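Local coordinates for ribosomal-protein-S5-alanine N-acetyltransferase (Vibrio fischeri, PDB 3IGR), which probably transfers the acetyl group of acetyl-CoA to the N-terminal alanine of ribosomal protein uS5, at residues F5-I15 against F68-N76; A24-H32 against G100-Q108. One frame throughout, in Å; residues are numbered along the deposited sequence.

Contact 1: F5-I15 against F68-N76; sequences FEFEHYQVRLI and FYFVVVDKN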
loop_
_atom_site.group_PDB
_atom_site.type_symbol
_atom_site.label_atom_id
_atom_site.label_comp_id
_atom_site.label_asym_id
_atom_site.label_seq_id
_atom_site.Cartn_x
_atom_site.Cartn_y
_atom_site.Cartn_z
ATOM N N PHE A 5 -15.056 1.054 11.230
ATOM C CA PHE A 5 -14.564 0.836 9.882
ATOM C C PHE A 5 -14.779 -0.606 9.453
ATOM O O PHE A 5 -14.568 -1.545 10.223
ATOM C CB PHE A 5 -13.090 1.253 9.738
ATOM C CG PHE A 5 -12.776 2.581 10.371
ATOM C CD1 PHE A 5 -12.947 3.762 9.654
ATOM C CD2 PHE A 5 -12.345 2.656 11.698
ATOM C CE1 PHE A 5 -12.665 5.008 10.238
ATOM C CE2 PHE A 5 -12.070 3.907 12.294
ATOM C CZ PHE A 5 -12.228 5.070 11.559
ATOM N N GLU A 6 -15.214 -0.778 8.215
ATOM C CA GLU A 6 -15.457 -2.114 7.708
ATOM C C GLU A 6 -14.692 -2.332 6.412
ATOM O O GLU A 6 -14.567 -1.426 5.604
ATOM C CB GLU A 6 -16.958 -2.360 7.548
ATOM C CG GLU A 6 -17.654 -2.650 8.897
ATOM C CD GLU A 6 -19.154 -2.842 8.776
ATOM O OE1 GLU A 6 -19.761 -2.253 7.852
ATOM O OE2 GLU A 6 -19.735 -3.585 9.611
ATOM N N PHE A 7 -14.139 -3.529 6.261
ATOM C CA PHE A 7 -13.521 -3.953 5.015
ATOM C C PHE A 7 -13.618 -5.466 5.001
ATOM O O PHE A 7 -13.495 -6.109 6.056
ATOM C CB PHE A 7 -12.062 -3.471 4.885
ATOM C CG PHE A 7 -11.162 -3.882 6.036
ATOM C CD1 PHE A 7 -10.503 -5.113 6.023
ATOM C CD2 PHE A 7 -10.962 -3.026 7.125
ATOM C CE1 PHE A 7 -9.672 -5.498 7.083
ATOM C CE2 PHE A 7 -10.123 -3.393 8.192
ATOM C CZ PHE A 7 -9.479 -4.636 8.173
ATOM N N GLU A 8 -13.848 -6.014 3.809
ATOM C CA GLU A 8 -14.057 -7.442 3.621
ATOM C C GLU A 8 -15.073 -7.970 4.632
ATOM O O GLU A 8 -16.158 -7.406 4.728
ATOM C CB GLU A 8 -12.726 -8.193 3.635
ATOM C CG GLU A 8 -12.221 -8.466 2.214
ATOM C CD GLU A 8 -10.721 -8.379 2.106
ATOM O OE1 GLU A 8 -10.184 -8.747 1.042
ATOM O OE2 GLU A 8 -10.077 -7.950 3.091
ATOM N N HIS A 9 -14.737 -9.024 5.380
ATOM C CA HIS A 9 -15.624 -9.514 6.450
ATOM C C HIS A 9 -15.180 -9.086 7.867
ATOM O O HIS A 9 -15.484 -9.751 8.866
ATOM C CB HIS A 9 -15.861 -11.030 6.338
ATOM C CG HIS A 9 -14.607 -11.854 6.359
ATOM N ND1 HIS A 9 -13.910 -12.181 5.213
ATOM C CD2 HIS A 9 -13.945 -12.442 7.384
ATOM C CE1 HIS A 9 -12.864 -12.923 5.536
ATOM N NE2 HIS A 9 -12.865 -13.099 6.845
ATOM N N TYR A 10 -14.482 -7.956 7.939
ATOM C CA TYR A 10 -13.954 -7.417 9.200
ATOM C C TYR A 10 -14.549 -6.057 9.568
ATOM O O TYR A 10 -14.987 -5.299 8.696
ATOM C CB TYR A 10 -12.429 -7.299 9.130
ATOM C CG TYR A 10 -11.757 -8.594 8.759
ATOM C CD1 TYR A 10 -11.587 -9.604 9.708
ATOM C CD2 TYR A 10 -11.327 -8.838 7.452
ATOM C CE1 TYR A 10 -10.990 -10.809 9.374
ATOM C CE2 TYR A 10 -10.721 -10.057 7.109
ATOM C CZ TYR A 10 -10.556 -11.031 8.084
ATOM O OH TYR A 10 -9.961 -12.240 7.791
ATOM N N GLN A 11 -14.575 -5.776 10.868
ATOM C CA GLN A 11 -14.993 -4.477 11.396
ATOM C C GLN A 11 -13.989 -4.016 12.452
ATOM O O GLN A 11 -13.630 -4.789 13.339
ATOM C CB GLN A 11 -16.382 -4.567 12.037
ATOM C CG GLN A 11 -16.803 -3.268 12.737
ATOM C CD GLN A 11 -18.155 -3.355 13.411
ATOM O OE1 GLN A 11 -18.715 -4.441 13.579
ATOM N NE2 GLN A 11 -18.688 -2.203 13.809
ATOM N N VAL A 12 -13.528 -2.772 12.329
ATOM C CA VAL A 12 -12.653 -2.143 13.315
ATOM C C VAL A 12 -13.506 -1.092 14.002
ATOM O O VAL A 12 -14.084 -0.214 13.347
ATOM C CB VAL A 12 -11.414 -1.469 12.671
ATOM C CG1 VAL A 12 -10.428 -0.980 13.749
ATOM C CG2 VAL A 12 -10.719 -2.430 11.717
ATOM N N ARG A 13 -13.608 -1.195 15.321
ATOM C CA ARG A 13 -14.481 -0.321 16.080
ATOM C C ARG A 13 -13.912 -0.187 17.465
ATOM O O ARG A 13 -13.015 -0.939 17.843
ATOM C CB ARG A 13 -15.919 -0.872 16.129
ATOM C CG ARG A 13 -16.069 -2.256 16.764
ATOM C CD ARG A 13 -17.500 -2.459 17.254
ATOM N NE ARG A 13 -17.772 -3.821 17.720
ATOM C CZ ARG A 13 -17.422 -4.303 18.913
ATOM N NH1 ARG A 13 -16.762 -3.548 19.794
ATOM N NH2 ARG A 13 -17.732 -5.553 19.226
ATOM N N LEU A 14 -14.421 0.779 18.220
ATOM C CA LEU A 14 -14.001 0.929 19.613
ATOM C C LEU A 14 -14.542 -0.235 20.433
ATOM O O LEU A 14 -15.650 -0.710 20.196
ATOM C CB LEU A 14 -14.454 2.275 20.181
ATOM C CG LEU A 14 -13.696 3.503 19.657
ATOM C CD1 LEU A 14 -14.325 4.807 20.173
ATOM C CD2 LEU A 14 -12.211 3.453 20.035
ATOM N N ILE A 15 -13.734 -0.710 21.371
ATOM C CA ILE A 15 -14.136 -1.775 22.276
ATOM C C ILE A 15 -15.243 -1.277 23.212
ATOM O O ILE A 15 -15.305 -0.082 23.531
ATOM C CB ILE A 15 -12.899 -2.339 23.037
ATOM C CG1 ILE A 15 -13.159 -3.756 23.562
ATOM C CG2 ILE A 15 -12.392 -1.362 24.118
ATOM C CD1 ILE A 15 -11.957 -4.397 24.230
ATOM N N PHE A 68 -8.055 5.381 22.998
ATOM C CA PHE A 68 -8.915 4.785 21.977
ATOM C C PHE A 68 -8.419 3.364 21.759
ATOM O O PHE A 68 -7.344 3.128 21.175
ATOM C CB PHE A 68 -8.893 5.627 20.686
ATOM C CG PHE A 68 -9.251 7.085 20.915
ATOM C CD1 PHE A 68 -10.587 7.496 20.953
ATOM C CD2 PHE A 68 -8.265 8.032 21.144
ATOM C CE1 PHE A 68 -10.920 8.826 21.192
ATOM C CE2 PHE A 68 -8.591 9.376 21.389
ATOM C CZ PHE A 68 -9.912 9.768 21.416
ATOM N N TYR A 69 -9.164 2.414 22.306
ATOM C CA TYR A 69 -8.759 1.031 22.215
ATOM C C TYR A 69 -9.675 0.386 21.188
ATOM O O TYR A 69 -10.863 0.218 21.447
ATOM C CB TYR A 69 -8.866 0.355 23.583
ATOM C CG TYR A 69 -8.193 -0.989 23.654
ATOM C CD1 TYR A 69 -7.046 -1.168 24.422
ATOM C CD2 TYR A 69 -8.699 -2.090 22.940
ATOM C CE1 TYR A 69 -6.421 -2.404 24.491
ATOM C CE2 TYR A 69 -8.081 -3.328 23.002
ATOM C CZ TYR A 69 -6.945 -3.482 23.791
ATOM O OH TYR A 69 -6.317 -4.705 23.860
ATOM N N PHE A 70 -9.135 0.077 20.011
ATOM C CA PHE A 70 -9.926 -0.552 18.955
ATOM C C PHE A 70 -9.767 -2.064 18.940
ATOM O O PHE A 70 -8.682 -2.587 19.220
ATOM C CB PHE A 70 -9.492 -0.059 17.587
ATOM C CG PHE A 70 -9.836 1.373 17.300
ATOM C CD1 PHE A 70 -11.025 1.693 16.633
ATOM C CD2 PHE A 70 -8.944 2.390 17.645
ATOM C CE1 PHE A 70 -11.338 3.014 16.331
ATOM C CE2 PHE A 70 -9.249 3.725 17.367
ATOM C CZ PHE A 70 -10.445 4.039 16.698
ATOM N N VAL A 71 -10.837 -2.757 18.574
ATOM C CA VAL A 71 -10.759 -4.196 18.271
ATOM C C VAL A 71 -11.061 -4.466 16.784
ATOM O O VAL A 71 -11.780 -3.695 16.129
ATOM C CB VAL A 71 -11.686 -5.056 19.166
ATOM C CG1 VAL A 71 -11.169 -5.069 20.619
ATOM C CG2 VAL A 71 -13.151 -4.599 19.101
ATOM N N VAL A 72 -10.471 -5.533 16.257
ATOM C CA VAL A 72 -10.764 -5.987 14.913
ATOM C C VAL A 72 -11.650 -7.235 15.054
ATOM O O VAL A 72 -11.278 -8.198 15.732
ATOM C CB VAL A 72 -9.498 -6.351 14.127
ATOM C CG1 VAL A 72 -9.888 -6.786 12.706
ATOM C CG2 VAL A 72 -8.501 -5.192 14.100
ATOM N N VAL A 73 -12.823 -7.199 14.433
ATOM C CA VAL A 73 -13.786 -8.284 14.564
ATOM C C VAL A 73 -13.926 -9.019 13.247
ATOM O O VAL A 73 -14.101 -8.390 12.202
ATOM C CB VAL A 73 -15.176 -7.764 15.003
ATOM C CG1 VAL A 73 -16.236 -8.914 14.991
ATOM C CG2 VAL A 73 -15.084 -7.125 16.374
ATOM N N ASP A 74 -13.837 -10.349 13.300
ATOM C CA ASP A 74 -14.265 -11.180 12.185
ATOM C C ASP A 74 -15.783 -11.325 12.308
ATOM O O ASP A 74 -16.289 -11.992 13.209
ATOM C CB ASP A 74 -13.583 -12.549 12.235
ATOM C CG ASP A 74 -13.824 -13.385 10.979
ATOM O OD1 ASP A 74 -14.814 -13.167 10.252
ATOM O OD2 ASP A 74 -13.002 -14.280 10.720
ATOM N N LYS A 75 -16.505 -10.667 11.415
ATOM C CA LYS A 75 -17.965 -10.688 11.444
ATOM C C LYS A 75 -18.529 -12.072 11.123
ATOM O O LYS A 75 -19.586 -12.436 11.620
ATOM C CB LYS A 75 -18.534 -9.637 10.490
ATOM C CG LYS A 75 -18.357 -8.201 10.990
ATOM C CD LYS A 75 -18.237 -7.207 9.828
ATOM C CE LYS A 75 -19.531 -7.006 9.063
ATOM N NZ LYS A 75 -19.366 -5.957 8.011
ATOM N N ASN A 76 -17.818 -12.829 10.295
ATOM C CA ASN A 76 -18.225 -14.189 9.944
ATOM C C ASN A 76 -18.178 -15.155 11.133
ATOM O O ASN A 76 -19.022 -16.042 11.259
ATOM C CB ASN A 76 -17.365 -14.718 8.797
ATOM C CG ASN A 76 -17.758 -14.137 7.451
ATOM O OD1 ASN A 76 -18.633 -13.277 7.353
ATOM N ND2 ASN A 76 -17.116 -14.621 6.399
#
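Lys75 reaches from the end of strand 68-74 across to Glu6 on the far strand of the hairpin 5-15, while its backbone N donates to His9 O. Its CB sits 3.5 Å from His9 O, and CG stays beside the same oxygen. CD passes 3.9 Å from Gln11 CB and equally near the backbone C of Tyr10. A turn about the CG-CD bond (chi3 70°) then swings CE toward Glu6 OE2, and NZ ends 2.9 Å from that oxygen. The pair is a salt bridge, though its hydrogen bond is weak. A long lysine suits the place, since its methylenes cross over strand 10-14 and its charge meets a carboxylate of the strand beyond.

The type II' turn from Phe7 to Tyr10 carries the His9 ring, which lies between Tyr10 CE2 on one face and Asn76 ND2 on the other. Asn76 lays its amide almost parallel to the ring, ND2 being 3.7 Å from His9 CG. Asp74, whose OD2 turns to the hydroxyl of Tyr107, meets the ring edge with OD1, 3.1 Å from His9 CD2.

Farther along, the guanidinium of Arg13 lays one face on Val71 CG2 and Val73 CG2, while NH1 bonds Leu14 O in the guanidinium plane and pairs with Asp19. Leu14 puts CD2 over the centre of the Phe70 ring, a CH-pi contact 9° off the normal. Paired backbone bonds, such as Val73 N to Gln11 O at 2.8 Å, join the strands in the antiparallel N-terminal half of the GNAT acetyltransferase sheet.

Contact 2: A24-H32 against G100-Q108; sequences ANYFMRNRH and GYSLDSEYQ
Asp104 receives Arg29 and Asn30 from opposite faces of its carboxylate, joining the end of helix 24-29 to the chain just beyond strand 100-103. In the GNAT fold this strand leads into the loop that, in relatives, holds the pyrophosphate of acetyl-CoA; Gln108 probably lies at the start of that loop.

The Asn30 amide stands at 90° to the carboxylate plane, and its ND2 donates from above that plane to Asp104 OD1, at 2.9 Å. Arg29 comes from the other side: NE makes a salt bridge to Asp104 OD1, also at 2.9 Å, on the syn side but tilted out of the carboxylate plane, and NH2 adds a weak bond to the same oxygen while donating to Ile80 O. Aspartate suits the place because OD1 can accept from a charged and a neutral donor while OD2 is left to a turn; the nearby arginine would be expected to favour its charged form.

Asparagine fits because its amide both donates and accepts. ND2 also bonds Tyr26 O one turn back, and OD1 takes Ser105 N at 3.0 Å, so the amide is fixed at both ends.

Tyr26 turns a ring edge to the strand. With CG trans to the backbone N (chi1 166°), the long side chain carries its hydroxyl from helix to sheet, where Tyr26 OH and Ser102 OG share a hydrogen bond of 2.6 Å; the small serine also meets Thr83. Phe27 presents a face to the tyrosine, Tyr26 CD2 lying over its centre.

The other carboxylate oxygen closes an Asx turn: Glu106 N donates to Asp104 OD2 at 3.0 Å, on its anti side.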
loop_
_atom_site.group_PDB
_atom_site.type_symbol
_atom_site.label_atom_id
_atom_site.label_comp_id
_atom_site.label_asym_id
_atom_site.label_seq_id
_atom_site.Cartn_x
_atom_site.Cartn_y
_atom_site.Cartn_z
ATOM N N ALA A 24 -11.226 -11.185 26.261
ATOM C CA ALA A 24 -10.537 -12.130 27.142
ATOM C C ALA A 24 -10.129 -13.378 26.360
ATOM O O ALA A 24 -8.965 -13.785 26.410
ATOM C CB ALA A 24 -11.436 -12.519 28.332
ATOM N N ASN A 25 -11.096 -13.970 25.643
ATOM C CA ASN A 25 -10.849 -15.153 24.815
ATOM C C ASN A 25 -9.724 -14.919 23.824
ATOM O O ASN A 25 -8.898 -15.796 23.605
ATOM C CB ASN A 25 -12.113 -15.591 24.071
ATOM C CG ASN A 25 -13.170 -16.142 24.992
ATOM O OD1 ASN A 25 -12.902 -16.455 26.153
ATOM N ND2 ASN A 25 -14.385 -16.272 24.480
ATOM N N TYR A 26 -9.698 -13.730 23.234
ATOM C CA TYR A 26 -8.680 -13.383 22.253
ATOM C C TYR A 26 -7.268 -13.432 22.848
ATOM O O TYR A 26 -6.355 -13.961 22.218
ATOM C CB TYR A 26 -8.959 -12.010 21.626
ATOM C CG TYR A 26 -7.781 -11.446 20.866
ATOM C CD1 TYR A 26 -7.500 -11.864 19.566
ATOM C CD2 TYR A 26 -6.937 -10.492 21.448
ATOM C CE1 TYR A 26 -6.412 -11.372 18.882
ATOM C CE2 TYR A 26 -5.853 -9.982 20.760
ATOM C CZ TYR A 26 -5.597 -10.422 19.478
ATOM O OH TYR A 26 -4.520 -9.911 18.793
ATOM N N PHE A 27 -7.075 -12.867 24.037
ATOM C CA PHE A 27 -5.734 -12.842 24.605
ATOM C C PHE A 27 -5.382 -14.205 25.164
ATOM O O PHE A 27 -4.234 -14.637 25.111
ATOM C CB PHE A 27 -5.573 -11.717 25.641
ATOM C CG PHE A 27 -5.424 -10.351 25.012
ATOM C CD1 PHE A 27 -4.301 -10.050 24.244
ATOM C CD2 PHE A 27 -6.412 -9.387 25.158
ATOM C CE1 PHE A 27 -4.156 -8.801 23.636
ATOM C CE2 PHE A 27 -6.278 -8.131 24.552
ATOM C CZ PHE A 27 -5.143 -7.838 23.793
HETATM N N MSE A 28 -6.394 -14.908 25.647
HETATM C CA MSE A 28 -6.182 -16.233 26.182
HETATM C C MSE A 28 -5.840 -17.195 25.040
HETATM O O MSE A 28 -5.006 -18.075 25.203
HETATM C CB MSE A 28 -7.412 -16.639 26.981
HETATM C CG MSE A 28 -7.626 -18.077 27.133
HETATM SE SE MSE A 28 -9.032 -18.337 28.433
HETATM C CE MSE A 28 -10.314 -16.960 27.911
ATOM N N ARG A 29 -6.464 -16.979 23.880
ATOM C CA ARG A 29 -6.210 -17.751 22.657
ATOM C C ARG A 29 -4.784 -17.538 22.134
ATOM O O ARG A 29 -4.115 -18.487 21.724
ATOM C CB ARG A 29 -7.246 -17.374 21.580
ATOM C CG ARG A 29 -7.260 -18.234 20.325
ATOM C CD ARG A 29 -8.619 -18.174 19.577
ATOM N NE ARG A 29 -8.744 -16.967 18.764
ATOM C CZ ARG A 29 -9.510 -15.910 19.056
ATOM N NH1 ARG A 29 -10.268 -15.881 20.149
ATOM N NH2 ARG A 29 -9.526 -14.870 18.237
ATOM N N ASN A 30 -4.315 -16.292 22.170
ATOM C CA ASN A 30 -2.999 -15.953 21.650
ATOM C C ASN A 30 -1.885 -15.790 22.700
ATOM O O ASN A 30 -0.803 -15.290 22.379
ATOM C CB ASN A 30 -3.103 -14.703 20.765
ATOM C CG ASN A 30 -3.895 -14.953 19.510
ATOM O OD1 ASN A 30 -3.350 -15.392 18.507
ATOM N ND2 ASN A 30 -5.194 -14.676 19.558
ATOM N N ARG A 31 -2.153 -16.225 23.931
ATOM C CA ARG A 31 -1.188 -16.172 25.055
ATOM C C ARG A 31 0.251 -16.535 24.674
ATOM O O ARG A 31 1.184 -15.782 24.966
ATOM C CB ARG A 31 -1.637 -17.105 26.197
ATOM N N HIS A 32 0.411 -17.702 24.043
ATOM C CA HIS A 32 1.717 -18.248 23.687
ATOM C C HIS A 32 2.406 -17.552 22.524
ATOM O O HIS A 32 3.608 -17.265 22.603
ATOM C CB HIS A 32 1.608 -19.758 23.425
ATOM C CG HIS A 32 2.288 -20.595 24.457
ATOM N ND1 HIS A 32 2.809 -21.842 24.177
ATOM C CD2 HIS A 32 2.562 -20.356 25.761
ATOM C CE1 HIS A 32 3.360 -22.340 25.268
ATOM N NE2 HIS A 32 3.223 -21.457 26.242
ATOM N N GLY A 100 -0.150 0.697 19.708
ATOM C CA GLY A 100 0.289 -0.704 19.879
ATOM C C GLY A 100 -0.786 -1.590 19.269
ATOM O O GLY A 100 -1.972 -1.267 19.355
ATOM N N TYR A 101 -0.400 -2.697 18.656
ATOM C CA TYR A 101 -1.388 -3.544 17.956
ATOM C C TYR A 101 -1.013 -5.011 18.050
ATOM O O TYR A 101 0.144 -5.355 18.295
ATOM C CB TYR A 101 -1.540 -3.153 16.470
ATOM C CG TYR A 101 -0.215 -2.900 15.794
ATOM C CD1 TYR A 101 0.270 -1.607 15.675
ATOM C CD2 TYR A 101 0.570 -3.958 15.309
ATOM C CE1 TYR A 101 1.488 -1.352 15.099
ATOM C CE2 TYR A 101 1.788 -3.722 14.720
ATOM C CZ TYR A 101 2.242 -2.410 14.618
ATOM O OH TYR A 101 3.449 -2.124 14.053
ATOM N N SER A 102 -2.000 -5.869 17.826
ATOM C CA SER A 102 -1.768 -7.297 17.775
ATOM C C SER A 102 -2.791 -7.924 16.844
ATOM O O SER A 102 -3.847 -7.332 16.558
ATOM C CB SER A 102 -1.860 -7.923 19.185
ATOM O OG SER A 102 -3.184 -7.836 19.694
ATOM N N LEU A 103 -2.454 -9.114 16.365
ATOM C CA LEU A 103 -3.310 -9.893 15.484
ATOM C C LEU A 103 -3.251 -11.352 15.882
ATOM O O LEU A 103 -2.187 -11.868 16.259
ATOM C CB LEU A 103 -2.864 -9.734 14.031
ATOM C CG LEU A 103 -3.788 -10.267 12.922
ATOM C CD1 LEU A 103 -5.087 -9.499 12.884
ATOM C CD2 LEU A 103 -3.085 -10.163 11.588
ATOM N N ASP A 104 -4.409 -12.003 15.815
ATOM C CA ASP A 104 -4.526 -13.440 16.013
ATOM C C ASP A 104 -3.567 -14.181 15.085
ATOM O O ASP A 104 -3.439 -13.808 13.930
ATOM C CB ASP A 104 -5.968 -13.864 15.754
ATOM C CG ASP A 104 -6.223 -15.303 16.140
ATOM O OD1 ASP A 104 -6.689 -15.531 17.276
ATOM O OD2 ASP A 104 -5.929 -16.199 15.325
ATOM N N SER A 105 -2.887 -15.217 15.586
ATOM C CA SER A 105 -1.850 -15.902 14.789
ATOM C C SER A 105 -2.393 -16.680 13.582
ATOM O O SER A 105 -1.666 -16.917 12.619
ATOM C CB SER A 105 -0.966 -16.816 15.659
ATOM O OG SER A 105 -1.701 -17.923 16.123
ATOM N N GLU A 106 -3.664 -17.064 13.619
ATOM C CA GLU A 106 -4.275 -17.750 12.469
ATOM C C GLU A 106 -4.688 -16.778 11.350
ATOM O O GLU A 106 -5.042 -17.199 10.259
ATOM C CB GLU A 106 -5.455 -18.606 12.926
ATOM C CG GLU A 106 -5.060 -19.703 13.920
ATOM C CD GLU A 106 -4.178 -20.789 13.298
ATOM O OE1 GLU A 106 -4.370 -21.123 12.106
ATOM O OE2 GLU A 106 -3.299 -21.332 14.005
ATOM N N TYR A 107 -4.607 -15.480 11.629
ATOM C CA TYR A 107 -5.035 -14.435 10.696
ATOM C C TYR A 107 -3.881 -13.660 10.051
ATOM O O TYR A 107 -4.087 -12.618 9.414
ATOM C CB TYR A 107 -5.992 -13.477 11.406
ATOM C CG TYR A 107 -7.371 -14.067 11.577
ATOM C CD1 TYR A 107 -8.386 -13.765 10.667
ATOM C CD2 TYR A 107 -7.658 -14.939 12.638
ATOM C CE1 TYR A 107 -9.658 -14.303 10.805
ATOM C CE2 TYR A 107 -8.935 -15.494 12.788
ATOM C CZ TYR A 107 -9.929 -15.161 11.858
ATOM O OH TYR A 107 -11.195 -15.682 11.975
ATOM N N GLN A 108 -2.677 -14.200 10.191
ATOM C CA GLN A 108 -1.470 -13.586 9.661
ATOM C C GLN A 108 -1.411 -13.638 8.139
ATOM O O GLN A 108 -1.962 -14.547 7.522
ATOM C CB GLN A 108 -0.254 -14.323 10.213
ATOM C CG GLN A 108 0.834 -13.420 10.714
ATOM C CD GLN A 108 0.726 -13.191 12.204
ATOM O OE1 GLN A 108 -0.106 -12.412 12.668
ATOM N NE2 GLN A 108 1.574 -13.868 12.965
#

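Overall arrangement
From the N terminus the chain first makes the hairpin 5-15, then enters helix 20-29, which with the residue after it supplies the first side of contact 2. After the mainly helical passage to residue 67, strand 68-74 returns beside strand 10-14, and contact 1 closes the loop that began at the hairpin. Contact 2 closes later, when the chain has passed through strand 79-90 and reaches 100-108; the two loops therefore cross. Contact 1 joins neighbouring strands, whereas contact 2 fastens a helix to the end of another strand of the same sheet. They meet where Tyr107 OH lies 2.6 Å from Asp74 OD2, a probable hydrogen bond, and where Tyr69 packs against Phe27.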